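Local coordinates for putative lipase (Bacteroides thetaiotaomicron VPI-5482, PDB 3BZW), which probably hydrolyses ester bonds in lipids, perhaps those of lysophospholipids, at residues Q70-P75 with R146-I151; A78-K82 with L154-F158; V164-P168 with V199-A205. One frame throughout, in Å; residues are numbered along the deposited sequence.

Contacts 1 and 2 are successive stations along one helix pair: helix 74-85, with the loop leading into it, packs on helix 143-157, and the two contact centres lie about 11 Å apart, joined by V74 against L154. Along the chain their segments alternate, and contact 3 follows both, pairing strand 162-166, which comes next after helix 143-157, with helix 195-210. Its centre is about 12 Å from contact 1, which it touches through W71 and I202 and through I151 with L165 and A205, and about 19 Å from contact 2. The first two join helices lying on the five-stranded parallel sheet of the SGNH hydrolase fold; contact 3 sets a third against its strand 162-166.

Contact 1 of 3, residues Q70-P75 with R146-I151; sequences QWDDVP and RINIGI
R146 reaches across to Q70 at one end of this contact, while the indole of W71 lies along the helix at the other. The arginine chain is extended from CG to NE and lays its guanidinium against the loop. R146 NH1 donates to Q70 OE1 (2.7 Å) in a nearly straight bond, 171° at the hydrogen. The oxygen lies in the guanidinium plane, and the donor is tilted 24° from the carbonyl plane. A water links Q70 OE1 to R146 NH2. D72 covers one guanidinium face: with chi1 63° its CG sits between backbone N and carbonyl carbon, and the carboxylate stacks nearly parallel to the guanidinium. D72 OD1 is 3.7 Å from R146 NH1, a long pairing of charges alone, since the oxygen lies well out of the guanidinium plane and no N-H points at it. D100 gives R146 a second salt bridge and also accepts from W71 N. With R146 replaced by an alanine, Q70 OE1 is likely to lose this donor and D72 its stacked positive partner. I147 CG1 lies over the W71 six-membered ring, 4.1 Å from its centroid, and V74 CG2 covers the opposite face. The ring edge meets G150 CA, 4.1 Å from W71 CZ3. A second water joins W71 O to R146 O. Charge and directed polar bonds thus hold the loop on one flank, a sandwiched indole on the other.

Contact 2 of 3, residues A78-K82 with L154-F158; sequences AEKLK and LKKLF
This is a largely apolar helix-to-helix contact with an exposed lysine along one side, where helix 74-85 packs against the C-terminal end of helix 143-157. A78 is small enough to admit two leucines: its CB lies 3.9 Å from L154 CD2 and 3.8 Å from L157 CD1. The same L157 CD1 leans on E79 CG. F158, just past the helix end, swings its ring across to the other helix, where CZ touches L81 CD2 at 3.9 Å and the CE2 edge faces A78 O. Beneath, L81 and F158 both rest on I92 of strand 91-95, and L154 and F158 on I163 of strand 162-166. The two helices therefore share one face of the parallel sheet, each belonging to a crossover of the alpha/beta SGNH hydrolase fold. K82 completes the contact from the solvent side. Its CG is anti to the backbone N (chi1 -174°), and the bend at chi2 lays K82 CD against the ring, 3.5 Å from F158 CE1. The bend at chi4 turns K82 NZ to L157 O, with only a weak hydrogen bond, 3.3 Å long. K156 forms a salt bridge with E228 of a second subunit.

Contact 3 of 3, residues V164-P168 with V199-A205; sequences VLLTP and VQAIKEA
I202 carries most of the apolar contact between strand 162-166, its outgoing loop, and helix 195-210. Its two branches divide the work. I202 CG2, anti to the backbone N, meets L165 CB at 4.0 Å and T167 CG2 at 3.9 Å. At the end of the other branch, I202 CD1 butts against P168 CD, 3.4 Å away, tighter than usual for two carbons. Beyond I202, L165 CD1 reaches A205 CB and V199 CG2 approaches P168 CD, so the apolar strip runs from the strand out along the loop. I202 also meets W71 and Y143, and L165 and A205 share I151 of helix 143-157.

The polar ends of T167 and K203 find their partners outside the two segments. In T167, chi1 of 51° turns the methyl toward the helix, where T167 CG2 lies 3.7 Å from K203 CG and 3.8 Å from V199 O. The hydroxyl is thereby turned to D215 and the backbone N of N217, to both of which OG1 is hydrogen-bonded. K203 NZ forms a salt bridge with the same D215; P168 O bonds with N217.

Backbone bonds fix the strand, pairing V164 and L166 with strand 91-95 and L165 with P212 and I214. Helix segment 199-205 runs nearly antiparallel to strand 164-166, at 161° with the short axes 9.0 Å apart at closest. This is the beta-alpha-beta crossover from strand 162-166 to its parallel neighbour 213-214 in the SGNH hydrolase fold.

Contact 1 of 3, residues Q70-P75 with R146-I151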
# COMPACT_ATOMS: atom_id res chain seq x y z
N GLN A 70 -4.73 38.35 6.17
CA GLN A 70 -5.03 36.94 5.94
C GLN A 70 -6.05 36.79 4.82
O GLN A 70 -6.53 37.79 4.27
CB GLN A 70 -5.55 36.32 7.23
CG GLN A 70 -4.55 36.37 8.38
CD GLN A 70 -5.20 36.24 9.74
OE1 GLN A 70 -6.10 35.43 9.93
NE2 GLN A 70 -4.75 37.04 10.69
N TRP A 71 -6.40 35.55 4.48
CA TRP A 71 -7.37 35.32 3.42
C TRP A 71 -8.73 35.96 3.65
O TRP A 71 -9.52 36.10 2.71
CB TRP A 71 -7.55 33.82 3.15
CG TRP A 71 -6.86 33.36 1.89
CD1 TRP A 71 -5.56 32.94 1.77
CD2 TRP A 71 -7.41 33.36 0.57
NE1 TRP A 71 -5.28 32.66 0.45
CE2 TRP A 71 -6.39 32.91 -0.31
CE3 TRP A 71 -8.67 33.68 0.04
CZ2 TRP A 71 -6.60 32.79 -1.69
CZ3 TRP A 71 -8.87 33.56 -1.33
CH2 TRP A 71 -7.84 33.12 -2.18
N ASP A 72 -9.02 36.37 4.88
CA ASP A 72 -10.31 37.00 5.16
C ASP A 72 -10.35 38.44 4.64
O ASP A 72 -11.41 39.06 4.58
CB ASP A 72 -10.63 36.97 6.67
CG ASP A 72 -9.63 37.76 7.50
OD1 ASP A 72 -8.46 37.89 7.08
OD2 ASP A 72 -10.01 38.23 8.59
N ASP A 73 -9.19 38.95 4.24
CA ASP A 73 -9.08 40.31 3.74
C ASP A 73 -9.10 40.39 2.21
O ASP A 73 -9.04 41.47 1.64
CB ASP A 73 -7.79 40.95 4.28
CG ASP A 73 -7.79 42.47 4.15
OD1 ASP A 73 -8.78 43.11 4.58
OD2 ASP A 73 -6.79 43.03 3.65
N VAL A 74 -9.21 39.24 1.55
CA VAL A 74 -9.23 39.21 0.08
C VAL A 74 -10.41 39.98 -0.52
O VAL A 74 -10.23 40.73 -1.48
CB VAL A 74 -9.22 37.75 -0.45
CG1 VAL A 74 -9.49 37.73 -1.95
CG2 VAL A 74 -7.85 37.13 -0.16
N PRO A 75 -11.63 39.80 0.02
CA PRO A 75 -12.77 40.54 -0.53
C PRO A 75 -12.58 42.05 -0.45
O PRO A 75 -12.87 42.78 -1.40
CB PRO A 75 -13.94 40.05 0.32
CG PRO A 75 -13.56 38.62 0.60
CD PRO A 75 -12.09 38.75 0.95
N ARG A 146 -12.77 30.92 4.16
CA ARG A 146 -12.26 32.20 3.67
C ARG A 146 -11.93 32.13 2.18
O ARG A 146 -12.12 33.11 1.45
CB ARG A 146 -11.01 32.61 4.46
CG ARG A 146 -11.29 32.91 5.92
CD ARG A 146 -10.00 33.27 6.65
NE ARG A 146 -10.27 33.68 8.03
CZ ARG A 146 -9.37 34.24 8.82
NH1 ARG A 146 -8.14 34.45 8.38
NH2 ARG A 146 -9.70 34.59 10.06
N ILE A 147 -11.43 30.99 1.74
CA ILE A 147 -11.09 30.82 0.33
C ILE A 147 -12.39 30.80 -0.48
O ILE A 147 -12.46 31.38 -1.57
CB ILE A 147 -10.28 29.53 0.10
CG1 ILE A 147 -8.89 29.68 0.74
CG2 ILE A 147 -10.13 29.26 -1.40
CD1 ILE A 147 -8.04 28.41 0.69
N ASN A 148 -13.42 30.13 0.04
CA ASN A 148 -14.70 30.07 -0.66
C ASN A 148 -15.25 31.49 -0.83
O ASN A 148 -15.69 31.86 -1.92
CB ASN A 148 -15.71 29.23 0.12
CG ASN A 148 -15.43 27.74 0.04
OD1 ASN A 148 -14.75 27.27 -0.87
ND2 ASN A 148 -15.96 26.99 1.00
N ILE A 149 -15.24 32.26 0.25
CA ILE A 149 -15.73 33.64 0.22
C ILE A 149 -14.87 34.50 -0.71
O ILE A 149 -15.39 35.28 -1.52
CB ILE A 149 -15.71 34.27 1.63
CG1 ILE A 149 -16.73 33.59 2.54
CG2 ILE A 149 -15.98 35.77 1.53
CD1 ILE A 149 -16.63 33.98 4.01
N GLY A 150 -13.56 34.35 -0.58
CA GLY A 150 -12.63 35.13 -1.40
C GLY A 150 -12.72 34.90 -2.90
O GLY A 150 -12.77 35.85 -3.68
N ILE A 151 -12.71 33.64 -3.32
CA ILE A 151 -12.78 33.34 -4.74
C ILE A 151 -14.15 33.74 -5.29
O ILE A 151 -14.26 34.18 -6.44
CB ILE A 151 -12.48 31.86 -5.02
CG1 ILE A 151 -11.02 31.56 -4.63
CG2 ILE A 151 -12.68 31.54 -6.49
CD1 ILE A 151 -10.58 30.13 -4.88
O HOH W 1 -7.73 35.26 12.04
O HOH W 2 -12.22 35.69 2.22

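Contact 2 of 3, residues A78-K82 with L154-F158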
# COMPACT_ATOMS: atom_id res chain seq x y z
N ALA A 78 -10.07 43.17 -2.97
CA ALA A 78 -10.64 43.04 -4.31
C ALA A 78 -11.62 44.19 -4.56
O ALA A 78 -11.67 44.75 -5.64
CB ALA A 78 -11.35 41.70 -4.46
N GLU A 79 -12.41 44.51 -3.53
CA GLU A 79 -13.39 45.59 -3.63
C GLU A 79 -12.71 46.94 -3.83
O GLU A 79 -13.18 47.76 -4.61
CB GLU A 79 -14.24 45.63 -2.36
CG GLU A 79 -15.37 44.61 -2.33
CD GLU A 79 -15.88 44.35 -0.92
OE1 GLU A 79 -15.91 45.29 -0.11
OE2 GLU A 79 -16.25 43.19 -0.64
N LYS A 80 -11.60 47.15 -3.14
CA LYS A 80 -10.88 48.41 -3.26
C LYS A 80 -10.27 48.51 -4.66
O LYS A 80 -10.25 49.58 -5.26
CB LYS A 80 -9.79 48.53 -2.19
CG LYS A 80 -9.30 49.95 -1.97
CD LYS A 80 -8.31 50.06 -0.82
CE LYS A 80 -7.91 51.51 -0.61
NZ LYS A 80 -6.82 51.66 0.40
N LEU A 81 -9.77 47.39 -5.16
CA LEU A 81 -9.18 47.35 -6.49
C LEU A 81 -10.25 47.71 -7.52
O LEU A 81 -10.00 48.51 -8.42
CB LEU A 81 -8.64 45.94 -6.78
CG LEU A 81 -8.19 45.62 -8.20
CD1 LEU A 81 -7.00 46.49 -8.59
CD2 LEU A 81 -7.82 44.14 -8.29
N LYS A 82 -11.43 47.12 -7.38
CA LYS A 82 -12.54 47.39 -8.30
C LYS A 82 -12.91 48.87 -8.26
O LYS A 82 -13.05 49.52 -9.30
CB LYS A 82 -13.77 46.55 -7.91
CG LYS A 82 -14.94 46.64 -8.89
CD LYS A 82 -14.60 45.96 -10.21
CE LYS A 82 -15.73 46.08 -11.23
NZ LYS A 82 -16.98 45.42 -10.79
N LEU A 154 -13.99 37.43 -5.85
CA LEU A 154 -13.08 37.74 -6.95
C LEU A 154 -13.78 37.50 -8.29
O LEU A 154 -13.68 38.32 -9.20
CB LEU A 154 -11.82 36.87 -6.86
CG LEU A 154 -10.77 37.32 -5.84
CD1 LEU A 154 -9.76 36.21 -5.59
CD2 LEU A 154 -10.08 38.58 -6.35
N LYS A 155 -14.50 36.39 -8.39
CA LYS A 155 -15.20 36.05 -9.63
C LYS A 155 -16.42 36.93 -9.85
O LYS A 155 -16.77 37.24 -10.99
CB LYS A 155 -15.59 34.57 -9.63
CG LYS A 155 -14.42 33.62 -9.87
CD LYS A 155 -14.86 32.16 -9.86
CE LYS A 155 -13.70 31.23 -10.18
NZ LYS A 155 -13.28 31.30 -11.61
N LYS A 156 -17.07 37.34 -8.77
CA LYS A 156 -18.24 38.21 -8.87
C LYS A 156 -17.85 39.60 -9.35
O LYS A 156 -18.55 40.22 -10.16
CB LYS A 156 -18.95 38.32 -7.51
CG LYS A 156 -19.84 37.14 -7.15
CD LYS A 156 -20.36 37.27 -5.73
CE LYS A 156 -21.82 36.88 -5.62
NZ LYS A 156 -22.70 37.82 -6.38
N LEU A 157 -16.72 40.10 -8.84
CA LEU A 157 -16.24 41.43 -9.20
C LEU A 157 -15.48 41.49 -10.53
O LEU A 157 -15.57 42.48 -11.26
CB LEU A 157 -15.33 41.97 -8.09
CG LEU A 157 -15.98 42.21 -6.72
CD1 LEU A 157 -14.89 42.43 -5.68
CD2 LEU A 157 -16.91 43.41 -6.79
N PHE A 158 -14.75 40.43 -10.84
CA PHE A 158 -13.96 40.38 -12.06
C PHE A 158 -14.19 39.08 -12.82
O PHE A 158 -13.25 38.33 -13.10
CB PHE A 158 -12.48 40.49 -11.69
CG PHE A 158 -12.15 41.70 -10.85
CD1 PHE A 158 -12.03 42.96 -11.43
CD2 PHE A 158 -11.98 41.58 -9.48
CE1 PHE A 158 -11.73 44.07 -10.66
CE2 PHE A 158 -11.68 42.69 -8.69
CZ PHE A 158 -11.55 43.94 -9.28

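Contact 3 of 3, residues V164-P168 with V199-A205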
# COMPACT_ATOMS: atom_id res chain seq x y z
N VAL A 164 -5.33 34.71 -10.87
CA VAL A 164 -4.46 33.60 -10.52
C VAL A 164 -4.08 33.58 -9.04
O VAL A 164 -3.82 34.63 -8.45
CB VAL A 164 -3.17 33.65 -11.36
CG1 VAL A 164 -2.39 32.35 -11.22
CG2 VAL A 164 -3.51 33.95 -12.81
N LEU A 165 -4.05 32.38 -8.45
CA LEU A 165 -3.69 32.23 -7.05
C LEU A 165 -2.25 31.74 -6.93
O LEU A 165 -1.81 30.90 -7.72
CB LEU A 165 -4.60 31.22 -6.35
CG LEU A 165 -6.11 31.42 -6.44
CD1 LEU A 165 -6.80 30.37 -5.58
CD2 LEU A 165 -6.47 32.82 -5.98
N LEU A 166 -1.52 32.26 -5.95
CA LEU A 166 -0.15 31.84 -5.71
C LEU A 166 -0.09 31.21 -4.32
O LEU A 166 -0.63 31.77 -3.37
CB LEU A 166 0.80 33.04 -5.76
CG LEU A 166 0.81 33.93 -7.00
CD1 LEU A 166 1.88 35.01 -6.84
CD2 LEU A 166 1.07 33.11 -8.24
N THR A 167 0.56 30.06 -4.21
CA THR A 167 0.68 29.40 -2.92
C THR A 167 1.75 30.10 -2.07
O THR A 167 2.71 30.66 -2.60
CB THR A 167 1.07 27.91 -3.07
OG1 THR A 167 2.21 27.78 -3.92
CG2 THR A 167 -0.10 27.11 -3.64
N PRO A 168 1.58 30.08 -0.75
CA PRO A 168 2.51 30.71 0.20
C PRO A 168 3.91 30.11 0.09
O PRO A 168 4.07 28.93 -0.25
CB PRO A 168 1.87 30.42 1.55
CG PRO A 168 0.39 30.34 1.23
CD PRO A 168 0.40 29.54 -0.05
N VAL A 199 -1.01 25.54 2.26
CA VAL A 199 -0.50 25.54 0.90
C VAL A 199 -1.41 24.66 0.04
O VAL A 199 -1.86 25.05 -1.04
CB VAL A 199 0.95 24.98 0.86
CG1 VAL A 199 1.40 24.76 -0.57
CG2 VAL A 199 1.89 25.93 1.58
N GLN A 200 -1.69 23.46 0.55
CA GLN A 200 -2.53 22.51 -0.18
C GLN A 200 -3.96 22.97 -0.43
O GLN A 200 -4.52 22.69 -1.50
CB GLN A 200 -2.53 21.17 0.55
CG GLN A 200 -1.16 20.48 0.57
CD GLN A 200 -0.55 20.31 -0.81
OE1 GLN A 200 -1.20 19.84 -1.74
NE2 GLN A 200 0.73 20.69 -0.95
N ALA A 201 -4.56 23.69 0.52
CA ALA A 201 -5.93 24.17 0.35
C ALA A 201 -6.02 25.09 -0.87
O ALA A 201 -7.01 25.07 -1.60
CB ALA A 201 -6.39 24.91 1.60
N ILE A 202 -5.00 25.90 -1.08
CA ILE A 202 -5.00 26.80 -2.22
C ILE A 202 -4.89 25.98 -3.51
O ILE A 202 -5.63 26.21 -4.47
CB ILE A 202 -3.84 27.82 -2.13
CG1 ILE A 202 -4.09 28.77 -0.95
CG2 ILE A 202 -3.74 28.61 -3.42
CD1 ILE A 202 -2.93 29.70 -0.65
N LYS A 203 -3.99 25.00 -3.52
CA LYS A 203 -3.83 24.16 -4.71
C LYS A 203 -5.14 23.46 -5.05
O LYS A 203 -5.52 23.37 -6.22
CB LYS A 203 -2.73 23.12 -4.49
CG LYS A 203 -1.35 23.72 -4.24
CD LYS A 203 -0.27 22.65 -4.14
CE LYS A 203 -0.05 21.96 -5.48
NZ LYS A 203 1.14 21.07 -5.45
N GLU A 204 -5.82 22.95 -4.03
CA GLU A 204 -7.09 22.25 -4.22
C GLU A 204 -8.19 23.16 -4.75
O GLU A 204 -9.09 22.71 -5.46
CB GLU A 204 -7.54 21.62 -2.90
CG GLU A 204 -6.73 20.40 -2.52
CD GLU A 204 -6.76 20.12 -1.03
OE1 GLU A 204 -7.78 20.43 -0.39
OE2 GLU A 204 -5.76 19.60 -0.51
N ALA A 205 -8.13 24.44 -4.39
CA ALA A 205 -9.14 25.40 -4.83
C ALA A 205 -9.17 25.52 -6.35
O ALA A 205 -10.20 25.90 -6.92
CB ALA A 205 -8.88 26.76 -4.19